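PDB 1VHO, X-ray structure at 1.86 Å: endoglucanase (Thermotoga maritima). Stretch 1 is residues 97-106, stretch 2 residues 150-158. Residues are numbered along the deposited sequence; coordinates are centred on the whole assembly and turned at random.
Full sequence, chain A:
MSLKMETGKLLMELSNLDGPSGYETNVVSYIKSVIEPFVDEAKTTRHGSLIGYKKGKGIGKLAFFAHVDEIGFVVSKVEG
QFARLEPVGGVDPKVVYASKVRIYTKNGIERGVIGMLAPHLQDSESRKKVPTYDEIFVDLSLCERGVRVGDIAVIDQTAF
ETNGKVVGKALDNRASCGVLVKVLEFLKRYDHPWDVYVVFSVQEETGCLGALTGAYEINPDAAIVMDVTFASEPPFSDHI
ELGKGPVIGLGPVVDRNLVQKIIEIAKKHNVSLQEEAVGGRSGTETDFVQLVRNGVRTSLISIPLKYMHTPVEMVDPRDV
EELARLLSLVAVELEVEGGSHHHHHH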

ATOM      1  N   TYR A  97       4.737 -14.997   8.638  1.00 53.85           N
ATOM      2  CA  TYR A  97       5.106 -13.630   8.300  1.00 51.93           C
ATOM      3  C   TYR A  97       6.005 -13.638   7.068  1.00 50.59           C
ATOM      4  O   TYR A  97       5.518 -13.446   5.938  1.00 51.62           O
ATOM      5  CB  TYR A  97       5.692 -12.865   9.460  1.00 55.08           C
ATOM      6  CG  TYR A  97       6.875 -13.394  10.220  1.00 59.46           C
ATOM      7  CD1 TYR A  97       7.729 -12.506  10.887  1.00 61.79           C
ATOM      8  CD2 TYR A  97       7.177 -14.745  10.290  1.00 60.16           C
ATOM      9  CE1 TYR A  97       8.832 -12.956  11.585  1.00 64.03           C
ATOM     10  CE2 TYR A  97       8.276 -15.206  10.984  1.00 62.89           C
ATOM     11  CZ  TYR A  97       9.098 -14.310  11.632  1.00 64.18           C
ATOM     12  OH  TYR A  97      10.184 -14.782  12.329  1.00 65.85           O
ATOM     13  N   ALA A  98       7.272 -13.930   7.250  1.00 46.38           N
ATOM     14  CA  ALA A  98       8.240 -13.954   6.167  1.00 42.36           C
ATOM     15  C   ALA A  98       9.033 -15.252   6.136  1.00 38.47           C
ATOM     16  O   ALA A  98       9.404 -15.769   7.200  1.00 39.38           O
ATOM     17  CB  ALA A  98       9.238 -12.799   6.418  1.00 41.91           C
ATOM     18  N   SER A  99       9.226 -15.816   4.951  1.00 32.75           N
ATOM     19  CA  SER A  99      10.064 -17.039   4.908  1.00 26.96           C
ATOM     20  C   SER A  99      11.150 -16.736   3.881  1.00 23.32           C
ATOM     21  O   SER A  99      12.275 -16.399   4.282  1.00 22.31           O
ATOM     22  CB  SER A  99       9.291 -18.304   4.697  1.00 26.80           C
ATOM     23  OG  SER A  99      10.127 -19.397   4.346  1.00 24.19           O
ATOM     24  N   LYS A 100      10.798 -16.711   2.596  1.00 18.11           N
ATOM     25  CA  LYS A 100      11.787 -16.368   1.566  1.00 15.80           C
ATOM     26  C   LYS A 100      11.994 -14.841   1.576  1.00 16.36           C
ATOM     27  O   LYS A 100      11.039 -14.026   1.565  1.00 15.98           O
ATOM     28  CB  LYS A 100      11.284 -16.778   0.170  1.00 14.19           C
ATOM     29  CG  LYS A 100      11.457 -18.302  -0.126  1.00 16.73           C
ATOM     30  CD  LYS A 100      10.833 -18.673  -1.500  1.00 18.44           C
ATOM     31  CE  LYS A 100      11.505 -17.893  -2.612  1.00 20.25           C
ATOM     32  NZ  LYS A 100      11.011 -18.280  -3.982  1.00 29.18           N
ATOM     33  N   VAL A 101      13.267 -14.443   1.527  1.00 15.81           N
ATOM     34  CA  VAL A 101      13.669 -13.079   1.490  1.00 16.23           C
ATOM     35  C   VAL A 101      14.727 -12.845   0.409  1.00 13.38           C
ATOM     36  O   VAL A 101      15.374 -13.793  -0.031  1.00 15.67           O
ATOM     37  CB  VAL A 101      14.263 -12.489   2.797  1.00 20.18           C
ATOM     38  CG1 VAL A 101      13.180 -12.359   3.854  1.00 20.70           C
ATOM     39  CG2 VAL A 101      15.442 -13.371   3.292  1.00 17.98           C
ATOM     40  N   ARG A 102      14.741 -11.621  -0.098  1.00 12.84           N
ATOM     41  CA  ARG A 102      15.763 -11.240  -1.078  1.00 13.06           C
ATOM     42  C   ARG A 102      16.488 -10.035  -0.467  1.00 14.47           C
ATOM     43  O   ARG A 102      15.844  -9.118   0.021  1.00 14.30           O
ATOM     44  CB  ARG A 102      15.287 -10.979  -2.489  1.00 14.75           C
ATOM     45  CG  ARG A 102      14.119  -9.981  -2.606  1.00 14.02           C
ATOM     46  CD  ARG A 102      13.520 -10.145  -4.024  1.00 18.32           C
ATOM     47  NE  ARG A 102      12.516  -9.129  -4.353  1.00 16.90           N
ATOM     48  CZ  ARG A 102      11.402  -9.440  -5.080  1.00 18.18           C
ATOM     49  NH1 ARG A 102      11.172 -10.703  -5.494  1.00 15.42           N
ATOM     50  NH2 ARG A 102      10.580  -8.478  -5.442  1.00 14.41           N
ATOM     51  N   ILE A 103      17.828 -10.096  -0.490  1.00 14.43           N
ATOM     52  CA  ILE A 103      18.599  -9.050   0.184  1.00 14.84           C
ATOM     53  C   ILE A 103      19.478  -8.261  -0.764  1.00 14.92           C
ATOM     54  O   ILE A 103      20.202  -8.863  -1.576  1.00 16.02           O
ATOM     55  CB  ILE A 103      19.516  -9.737   1.254  1.00 17.65           C
ATOM     56  CG1 ILE A 103      18.730 -10.704   2.118  1.00 18.07           C
ATOM     57  CG2 ILE A 103      20.163  -8.617   2.113  1.00 15.55           C
ATOM     58  CD1 ILE A 103      19.523 -11.387   3.250  1.00 17.81           C
ATOM     59  N   TYR A 104      19.364  -6.938  -0.696  1.00 13.04           N
ATOM     60  CA  TYR A 104      20.167  -6.091  -1.549  1.00 13.45           C
ATOM     61  C   TYR A 104      21.575  -5.988  -0.990  1.00 14.80           C
ATOM     62  O   TYR A 104      21.747  -5.538   0.150  1.00 14.97           O
ATOM     63  CB  TYR A 104      19.561  -4.662  -1.645  1.00 13.93           C
ATOM     64  CG  TYR A 104      18.301  -4.734  -2.517  1.00 14.45           C
ATOM     65  CD1 TYR A 104      17.054  -4.959  -1.971  1.00 16.33           C
ATOM     66  CD2 TYR A 104      18.446  -4.574  -3.895  1.00 15.50           C
ATOM     67  CE1 TYR A 104      15.930  -5.056  -2.783  1.00 16.11           C
ATOM     68  CE2 TYR A 104      17.320  -4.611  -4.717  1.00 17.38           C
ATOM     69  CZ  TYR A 104      16.082  -4.886  -4.140  1.00 16.82           C
ATOM     70  OH  TYR A 104      14.995  -4.991  -4.986  1.00 17.52           O
ATOM     71  N   THR A 105      22.562  -6.397  -1.765  1.00 17.58           N
ATOM     72  CA  THR A 105      23.964  -6.298  -1.317  1.00 20.13           C
ATOM     73  C   THR A 105      24.741  -5.493  -2.353  1.00 22.06           C
ATOM     74  O   THR A 105      24.300  -5.160  -3.461  1.00 17.73           O
ATOM     75  CB  THR A 105      24.616  -7.692  -1.182  1.00 18.90           C
ATOM     76  OG1 THR A 105      24.918  -8.250  -2.500  1.00 18.91           O
ATOM     77  CG2 THR A 105      23.688  -8.645  -0.444  1.00 21.59           C
ATOM     78  N   LYS A 106      26.023  -5.247  -2.009  1.00 22.78           N
ATOM     79  CA  LYS A 106      26.891  -4.541  -2.961  1.00 23.97           C
ATOM     80  C   LYS A 106      27.076  -5.330  -4.234  1.00 25.41           C
ATOM     81  O   LYS A 106      27.460  -4.725  -5.248  1.00 25.39           O
ATOM     82  CB  LYS A 106      28.257  -4.258  -2.300  1.00 27.30           C
ATOM     83  CG  LYS A 106      29.119  -5.498  -2.127  1.00 31.35           C
ATOM     84  CD  LYS A 106      30.158  -5.284  -1.029  1.00 36.58           C
ATOM     85  CE  LYS A 106      31.511  -5.892  -1.270  1.00 39.28           C
ATOM     86  NZ  LYS A 106      31.494  -7.145  -2.082  1.00 43.38           N
TER
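Stretch 2 (150-158) GDIAVIDQT

Stretch 2 lies beside stretch 1 as a neighbouring, antiparallel strand. Residues 152-155 are extended and run against strand 100-105, the two N-to-C directions making an angle of 149° and the axes approaching to 4.6 Å. The register follows from the backbone: Val 101 faces Ile 155, Arg 102 faces Val 154, Ile 103 faces Ala 153. The CA atoms of Ile 103 and Ala 153 are 4.0 Å apart and those of Arg 102 and Val 154 are 5.7 Å apart, the alternation expected of non-hydrogen-bonded and hydrogen-bonded antiparallel pairs.

The backbone bonds are laid down two residues at a time. Arg 102 and Val 154 form the complete pair: Arg 102 N donates to Val 154 O at 2.9 Å, and Val 154 N returns the bond to Arg 102 O at 3.0 Å. Beyond one end of this ring, Asp 156 N donates to Lys 100 O at 2.9 Å in an almost perfectly straight bond; beyond the other, Tyr 104 N donates a hydrogen bond to Ile 152 O at 2.8 Å. The carbonyls also collect weaker CA-H...O contacts: Val 101 CA lies 3.3 Å from Val 154 O, Ala 153 CA 3.2 Å from Arg 102 O, and Ile 103 CA 3.5 Å from Ile 152 O.

Side chains then sort by face. Arg 102 and Val 154 share one face, where the aliphatic part of the arginine packs along the valine, Arg 102 CG to Val 154 CG2 being 3.7 Å. With chi1 p and the next two angles t, the arginine reaches on past Val 154 to Asp 156, and Arg 102 NH1 makes a salt bridge to Asp 156 OD1 at 3.0 Å, near the guanidinium plane. Ile 155 O lies over one face of that group. NH1 also donates to water 4 at 2.9 Å, and this water donates to Gln 157 O at 2.9 Å; Arg 102 NE and NH2 are satisfied elsewhere in the structure.

Asp 156 serves a second cation less directly. Lys 100 NZ stands 4.2 Å from Asp 156 OD2, beyond a salt bridge, and water 1 links the two: it accepts from Lys 100 NZ at 2.8 Å and donates to Asp 156 OD2 at 2.7 Å. Water 2 likewise accepts from Lys 100 NZ at 2.8 Å and donates to Asp 156 O at 3.0 Å. One acidic side chain, its CB directed toward stretch 1, thus answers an arginine directly and a lysine through solvent.

The face bearing Ile 103 and Ala 153 is apolar and buried. Ile 103 CG1 meets Ala 153 CB at 3.7 Å. Farther along, Ile 155 points its CA-to-CB bond away, yet its end returns, bringing Ile 155 CD1 to a tight 3.1 Å from Ala 98 CB. The rule to read here is economical: backbone bonds fix the register, small and branched apolar residues fill the buried face, and charge is paired beside the strand end with water completing the network.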

ATOM      1  N   GLY A 150      23.683  -3.498   7.499  1.00 20.63           N
ATOM      2  CA  GLY A 150      23.178  -2.375   6.695  1.00 19.03           C
ATOM      3  C   GLY A 150      22.468  -2.831   5.415  1.00 18.97           C
ATOM      4  O   GLY A 150      21.710  -2.023   4.845  1.00 16.30           O
ATOM      5  N   ASP A 151      22.641  -4.087   5.018  1.00 17.52           N
ATOM      6  CA  ASP A 151      21.969  -4.560   3.787  1.00 19.26           C
ATOM      7  C   ASP A 151      20.471  -4.682   4.100  1.00 17.70           C
ATOM      8  O   ASP A 151      20.114  -5.049   5.210  1.00 15.72           O
ATOM      9  CB  ASP A 151      22.572  -5.879   3.302  1.00 19.75           C
ATOM     10  CG  ASP A 151      23.918  -5.628   2.576  1.00 18.11           C
ATOM     11  OD1 ASP A 151      24.218  -4.500   2.165  1.00 20.25           O
ATOM     12  OD2 ASP A 151      24.673  -6.579   2.453  1.00 18.97           O
ATOM     13  N   ILE A 152      19.640  -4.411   3.090  1.00 16.61           N
ATOM     14  CA  ILE A 152      18.181  -4.421   3.318  1.00 14.83           C
ATOM     15  C   ILE A 152      17.540  -5.626   2.615  1.00 16.26           C
ATOM     16  O   ILE A 152      17.850  -5.905   1.479  1.00 16.38           O
ATOM     17  CB  ILE A 152      17.586  -3.136   2.747  1.00 15.52           C
ATOM     18  CG1 ILE A 152      18.091  -1.874   3.532  1.00 16.43           C
ATOM     19  CG2 ILE A 152      16.046  -3.156   2.748  1.00 14.69           C
ATOM     20  CD1 ILE A 152      17.673  -1.886   4.983  1.00 16.27           C
ATOM     21  N   ALA A 153      16.611  -6.267   3.305  1.00 17.71           N
ATOM     22  CA  ALA A 153      15.912  -7.424   2.739  1.00 16.22           C
ATOM     23  C   ALA A 153      14.418  -7.142   2.652  1.00 16.57           C
ATOM     24  O   ALA A 153      13.905  -6.352   3.432  1.00 16.20           O
ATOM     25  CB  ALA A 153      16.080  -8.618   3.712  1.00 16.59           C
ATOM     26  N   VAL A 154      13.754  -7.722   1.642  1.00 14.01           N
ATOM     27  CA  VAL A 154      12.305  -7.611   1.563  1.00 14.53           C
ATOM     28  C   VAL A 154      11.806  -9.054   1.329  1.00 15.92           C
ATOM     29  O   VAL A 154      12.616  -9.947   1.066  1.00 14.31           O
ATOM     30  CB  VAL A 154      11.828  -6.706   0.418  1.00 16.38           C
ATOM     31  CG1 VAL A 154      12.260  -5.234   0.681  1.00 17.18           C
ATOM     32  CG2 VAL A 154      12.448  -7.195  -0.890  1.00 15.40           C
ATOM     33  N   ILE A 155      10.508  -9.255   1.365  1.00 15.07           N
ATOM     34  CA  ILE A 155       9.943 -10.582   1.084  1.00 14.97           C
ATOM     35  C   ILE A 155      10.167 -10.919  -0.381  1.00 14.96           C
ATOM     36  O   ILE A 155      10.018 -10.102  -1.295  1.00 14.11           O
ATOM     37  CB  ILE A 155       8.412 -10.514   1.367  1.00 15.15           C
ATOM     38  CG1 ILE A 155       8.195 -10.433   2.870  1.00 18.19           C
ATOM     39  CG2 ILE A 155       7.694 -11.731   0.780  1.00 15.92           C
ATOM     40  CD1 ILE A 155       8.678 -11.625   3.616  1.00 25.07           C
ATOM     41  N   ASP A 156      10.607 -12.162  -0.644  1.00 13.26           N
ATOM     42  CA  ASP A 156      10.876 -12.576  -2.019  1.00 16.00           C
ATOM     43  C   ASP A 156       9.636 -13.338  -2.535  1.00 16.30           C
ATOM     44  O   ASP A 156       9.501 -14.500  -2.228  1.00 14.89           O
ATOM     45  CB  ASP A 156      12.108 -13.463  -2.074  1.00 14.76           C
ATOM     46  CG  ASP A 156      12.541 -13.908  -3.446  1.00 19.52           C
ATOM     47  OD1 ASP A 156      12.067 -13.392  -4.492  1.00 18.88           O
ATOM     48  OD2 ASP A 156      13.374 -14.838  -3.547  1.00 19.11           O
ATOM     49  N   GLN A 157       8.744 -12.622  -3.179  1.00 14.62           N
ATOM     50  CA  GLN A 157       7.499 -13.217  -3.689  1.00 15.65           C
ATOM     51  C   GLN A 157       7.184 -12.662  -5.078  1.00 13.43           C
ATOM     52  O   GLN A 157       7.186 -11.428  -5.257  1.00 14.54           O
ATOM     53  CB  GLN A 157       6.316 -12.793  -2.796  1.00 15.80           C
ATOM     54  CG  GLN A 157       4.945 -13.393  -3.207  1.00 15.18           C
ATOM     55  CD  GLN A 157       4.886 -14.876  -2.938  1.00 19.48           C
ATOM     56  OE1 GLN A 157       5.437 -15.408  -1.973  1.00 20.78           O
ATOM     57  NE2 GLN A 157       4.160 -15.676  -3.760  1.00 17.82           N
ATOM     58  N   THR A 158       6.846 -13.580  -5.967  1.00 14.62           N
ATOM     59  CA  THR A 158       6.469 -13.166  -7.344  1.00 16.87           C
ATOM     60  C   THR A 158       4.936 -13.213  -7.391  1.00 15.64           C
ATOM     61  O   THR A 158       4.362 -14.251  -7.053  1.00 16.20           O
ATOM     62  CB  THR A 158       7.091 -14.147  -8.327  1.00 16.29           C
ATOM     63  OG1 THR A 158       8.542 -13.912  -8.286  1.00 14.97           O
ATOM     64  CG2 THR A 158       6.649 -13.899  -9.775  1.00 17.57           C
TER
HETATM   65  O   HOH W   1      13.019 -16.872  -5.326  1.00 24.26           O
HETATM   66  O   HOH W   2       8.597 -16.951  -3.604  1.00 27.56           O
HETATM   67  O   HOH W   3      14.338 -16.263  -1.412  1.00 19.36           O
HETATM   68  O   HOH W   4       8.888 -10.132  -7.244  1.00 16.05           O